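PDB 2XBT: cellulosomal scaffoldin from Bacteroides cellulosolvens, which carries a family 3b carbohydrate-binding module, the part described here, that probably attaches the cellulosome to cellulose. Local coordinates for residues A[48-53]-A[129-134]. Numbering follows the deposited sequence.
With NO3 (nitrate ion), chain B.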
ATOM      1  N   ARG A  48      -0.882   3.761   2.783  1.00 16.65           N
ATOM      2  CA  ARG A  48      -0.322   3.446   4.097  1.00 17.23           C
ATOM      3  C   ARG A  48      -0.608   2.013   4.468  1.00 15.26           C
ATOM      4  O   ARG A  48      -1.743   1.542   4.364  1.00 17.05           O
ATOM      5  CB  ARG A  48      -0.874   4.373   5.181  1.00 18.87           C
ATOM      6  CG  ARG A  48      -0.524   5.835   4.954  1.00 18.55           C
ATOM      7  CD  ARG A  48      -1.124   6.727   6.038  1.00 21.12           C
ATOM      8  NE  ARG A  48      -0.589   8.075   5.919  1.00 23.91           N
ATOM      9  CZ  ARG A  48      -0.717   9.039   6.823  1.00 31.44           C
ATOM     10  NH1 ARG A  48      -1.364   8.824   7.960  1.00 31.12           N
ATOM     11  NH2 ARG A  48      -0.176  10.226   6.590  1.00 33.13           N
ATOM     12  N   TYR A  49       0.444   1.332   4.907  1.00 17.67           N
ATOM     13  CA  TYR A  49       0.376  -0.035   5.381  1.00 16.27           C
ATOM     14  C   TYR A  49       0.774   0.062   6.838  1.00 15.06           C
ATOM     15  O   TYR A  49       1.876   0.501   7.149  1.00 15.43           O
ATOM     16  CB  TYR A  49       1.400  -0.889   4.639  1.00 17.18           C
ATOM     17  CG  TYR A  49       1.343  -2.369   4.956  1.00 18.42           C
ATOM     18  CD1 TYR A  49       0.670  -3.255   4.117  1.00 18.41           C
ATOM     19  CD2 TYR A  49       1.984  -2.887   6.080  1.00 19.35           C
ATOM     20  CE1 TYR A  49       0.629  -4.619   4.393  1.00 17.68           C
ATOM     21  CE2 TYR A  49       1.947  -4.250   6.368  1.00 16.20           C
ATOM     22  CZ  TYR A  49       1.268  -5.109   5.522  1.00 18.84           C
ATOM     23  OH  TYR A  49       1.221  -6.470   5.772  1.00 21.72           O
ATOM     24  N   PHE A  50      -0.139  -0.334   7.716  1.00 17.37           N
ATOM     25  CA  PHE A  50       0.019  -0.117   9.153  1.00 19.08           C
ATOM     26  C   PHE A  50       0.551  -1.370   9.814  1.00 19.68           C
ATOM     27  O   PHE A  50       0.128  -2.480   9.481  1.00 18.48           O
ATOM     28  CB  PHE A  50      -1.313   0.251   9.772  1.00 16.99           C
ATOM     29  CG  PHE A  50      -1.946   1.466   9.137  1.00 19.11           C
ATOM     30  CD1 PHE A  50      -1.617   2.734   9.584  1.00 20.07           C
ATOM     31  CD2 PHE A  50      -2.864   1.324   8.114  1.00 19.00           C
ATOM     32  CE1 PHE A  50      -2.193   3.866   9.010  1.00 20.18           C
ATOM     33  CE2 PHE A  50      -3.449   2.457   7.514  1.00 18.80           C
ATOM     34  CZ  PHE A  50      -3.106   3.723   7.981  1.00 20.21           C
ATOM     35  N   TYR A  51       1.474  -1.186  10.749  1.00 18.68           N
ATOM     36  CA  TYR A  51       2.167  -2.327  11.338  1.00 21.30           C
ATOM     37  C   TYR A  51       2.678  -2.013  12.736  1.00 21.61           C
ATOM     38  O   TYR A  51       2.630  -0.878  13.195  1.00 20.05           O
ATOM     39  CB  TYR A  51       3.346  -2.765  10.453  1.00 21.26           C
ATOM     40  CG  TYR A  51       4.506  -1.781  10.454  1.00 21.60           C
ATOM     41  CD1 TYR A  51       5.604  -1.979  11.270  1.00 20.14           C
ATOM     42  CD2 TYR A  51       4.495  -0.647   9.629  1.00 22.03           C
ATOM     43  CE1 TYR A  51       6.670  -1.084  11.274  1.00 21.80           C
ATOM     44  CE2 TYR A  51       5.554   0.255   9.628  1.00 18.08           C
ATOM     45  CZ  TYR A  51       6.636   0.025  10.453  1.00 25.50           C
ATOM     46  OH  TYR A  51       7.692   0.902  10.469  1.00 22.96           O
ATOM     47  N   THR A  52       3.197  -3.039  13.396  1.00 20.68           N
ATOM     48  CA  THR A  52       3.664  -2.908  14.762  1.00 23.37           C
ATOM     49  C   THR A  52       5.149  -3.159  14.785  1.00 27.06           C
ATOM     50  O   THR A  52       5.632  -4.164  14.251  1.00 25.85           O
ATOM     51  CB  THR A  52       3.003  -3.935  15.687  1.00 25.16           C
ATOM     52  OG1 THR A  52       1.611  -3.640  15.813  1.00 26.04           O
ATOM     53  CG2 THR A  52       3.667  -3.909  17.070  1.00 29.64           C
ATOM     54  N   SER A  53       5.881  -2.234  15.375  1.00 26.47           N
ATOM     55  CA  SER A  53       7.322  -2.354  15.423  1.00 31.82           C
ATOM     56  C   SER A  53       7.763  -3.088  16.668  1.00 43.33           C
ATOM     57  O   SER A  53       7.679  -2.565  17.780  1.00 43.12           O
ATOM     58  CB  SER A  53       8.004  -0.993  15.396  1.00 37.84           C
ATOM     59  OG  SER A  53       9.409  -1.167  15.456  1.00 38.18           O
ATOM     60  N   ASN A 129       0.872  -9.543  14.161  1.00 25.72           N
ATOM     61  CA  ASN A 129       0.669  -8.300  14.903  1.00 29.65           C
ATOM     62  C   ASN A 129       0.591  -7.033  14.056  1.00 25.40           C
ATOM     63  O   ASN A 129       0.620  -5.929  14.592  1.00 27.72           O
ATOM     64  CB  ASN A 129       1.776  -8.109  15.931  1.00 31.80           C
ATOM     65  CG  ASN A 129       1.512  -8.876  17.190  1.00 44.41           C
ATOM     66  OD1 ASN A 129       0.414  -8.797  17.749  1.00 46.26           O
ATOM     67  ND2 ASN A 129       2.500  -9.653  17.635  1.00 44.71           N
ATOM     68  N   ASP A 130       0.514  -7.178  12.743  1.00 26.18           N
ATOM     69  CA  ASP A 130       0.449  -5.992  11.894  1.00 23.09           C
ATOM     70  C   ASP A 130      -0.974  -5.778  11.422  1.00 19.49           C
ATOM     71  O   ASP A 130      -1.565  -6.654  10.790  1.00 20.50           O
ATOM     72  CB  ASP A 130       1.373  -6.130  10.686  1.00 20.82           C
ATOM     73  CG  ASP A 130       2.829  -6.161  11.066  1.00 24.15           C
ATOM     74  OD1 ASP A 130       3.199  -5.625  12.136  1.00 23.77           O
ATOM     75  OD2 ASP A 130       3.615  -6.705  10.276  1.00 23.03           O
ATOM     76  N   TYR A 131      -1.516  -4.599  11.725  1.00 19.12           N
ATOM     77  CA  TYR A 131      -2.877  -4.231  11.337  1.00 20.27           C
ATOM     78  C   TYR A 131      -3.194  -4.528   9.866  1.00 17.76           C
ATOM     79  O   TYR A 131      -4.256  -5.082   9.532  1.00 17.52           O
ATOM     80  CB  TYR A 131      -3.076  -2.733  11.624  1.00 18.98           C
ATOM     81  CG  TYR A 131      -4.447  -2.185  11.266  1.00 21.50           C
ATOM     82  CD1 TYR A 131      -5.484  -2.209  12.185  1.00 17.71           C
ATOM     83  CD2 TYR A 131      -4.699  -1.638  10.021  1.00 19.13           C
ATOM     84  CE1 TYR A 131      -6.730  -1.715  11.877  1.00 20.84           C
ATOM     85  CE2 TYR A 131      -5.947  -1.137   9.705  1.00 18.24           C
ATOM     86  CZ  TYR A 131      -6.961  -1.184  10.643  1.00 21.91           C
ATOM     87  OH  TYR A 131      -8.208  -0.703  10.335  1.00 21.55           O
ATOM     88  N   SER A 132      -2.286  -4.150   8.977  1.00 16.40           N
ATOM     89  CA  SER A 132      -2.565  -4.250   7.547  1.00 19.78           C
ATOM     90  C   SER A 132      -2.358  -5.650   6.974  1.00 19.92           C
ATOM     91  O   SER A 132      -2.733  -5.922   5.832  1.00 20.30           O
ATOM     92  CB  SER A 132      -1.756  -3.210   6.761  1.00 17.32           C
ATOM     93  OG  SER A 132      -2.229  -1.888   7.019  1.00 19.19           O
ATOM     94  N   TYR A 133      -1.761  -6.548   7.757  1.00 18.09           N
ATOM     95  CA  TYR A 133      -1.557  -7.910   7.240  1.00 19.47           C
ATOM     96  C   TYR A 133      -2.882  -8.667   7.196  1.00 18.41           C
ATOM     97  O   TYR A 133      -3.528  -8.863   8.231  1.00 22.14           O
ATOM     98  CB  TYR A 133      -0.550  -8.692   8.082  1.00 18.17           C
ATOM     99  CG  TYR A 133      -0.393 -10.138   7.627  1.00 23.28           C
ATOM    100  CD1 TYR A 133       0.224 -10.445   6.416  1.00 22.78           C
ATOM    101  CD2 TYR A 133      -0.875 -11.188   8.405  1.00 24.31           C
ATOM    102  CE1 TYR A 133       0.364 -11.790   5.989  1.00 23.20           C
ATOM    103  CE2 TYR A 133      -0.742 -12.519   7.997  1.00 23.44           C
ATOM    104  CZ  TYR A 133      -0.127 -12.815   6.795  1.00 26.92           C
ATOM    105  OH  TYR A 133       0.001 -14.133   6.398  1.00 29.28           O
ATOM    106  N   PRO A 134      -3.285  -9.114   6.006  1.00 20.44           N
ATOM    107  CA  PRO A 134      -4.620  -9.701   5.849  1.00 24.80           C
ATOM    108  C   PRO A 134      -4.637 -11.225   5.890  1.00 25.52           C
ATOM    109  O   PRO A 134      -5.689 -11.828   5.630  1.00 30.61           O
ATOM    110  CB  PRO A 134      -5.009  -9.257   4.445  1.00 23.01           C
ATOM    111  CG  PRO A 134      -3.677  -9.269   3.692  1.00 26.80           C
ATOM    112  CD  PRO A 134      -2.566  -9.053   4.717  1.00 21.56           C
TER
HETATM  113  N   NO3 B1161      -1.423  12.369   8.898  1.00 47.55           N
HETATM  114  O1  NO3 B1161      -1.972  13.306   8.016  1.00 54.57           O
HETATM  115  O2  NO3 B1161      -0.031  12.293   9.057  1.00 50.62           O
HETATM  116  O3  NO3 B1161      -2.270  11.516   9.616  1.00 50.14           O
HETATM  117  O   HOH W   1       2.768  -7.196   7.646  1.00 20.94           O
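Ser132 grips both polar backbone atoms of Phe50: its N donates to Phe50 O at 3.0 Å, and its OG receives Phe50 N at 2.7 Å in a nearly straight bond (167°). With OG anti to the carbonyl carbon (chi1 -70°), the hydroxyl is brought to that N-H, while CB settles 3.5 Å from the centroid of the Tyr49 ring, a CH-pi contact almost exactly on the ring normal. CG of Tyr49 is anti to the backbone N (chi1 -175°), which carries the ring across to the loop; its OH ends beside CA and CB of Tyr133 and bonds to a water that donates to Asp130 OD2. An alanine in place of Tyr49 would probably open a gap beneath Ser132 CB and leave this water without its phenolic partner. The other carboxylate oxygen, Asp130 OD1, takes Thr52 N at 2.9 Å, on its anti side and well out of the carboxylate plane. Beyond it, Thr52 OG1 donates to Asn129 O at 2.8 Å. In this CBM3 beta-sandwich the contact joins the last residues of strand 45-51, a central strand of one sheet, and Thr52 just after it to the loop between strands 125-126 and 147-150, where a type I turn from Asp130 to Tyr133 is closed by Tyr133 N bonding to Asp130 O. Phe50 and Tyr131 run side by side, CB against CD2 at 3.9 Å, their ring planes nearly perpendicular. Farther out, Ser132 OG also bonds to Leu145 O, Tyr131 OH to Thr158 O, and Tyr133 OH to Ala19 O. On the same strand, the guanidinium of Arg48 leads away from the loop, salt-bridged through NE to Glu90 and weakly bonded through NH1 and NH2 to a nitrate ion, probably from the crystallisation liquor.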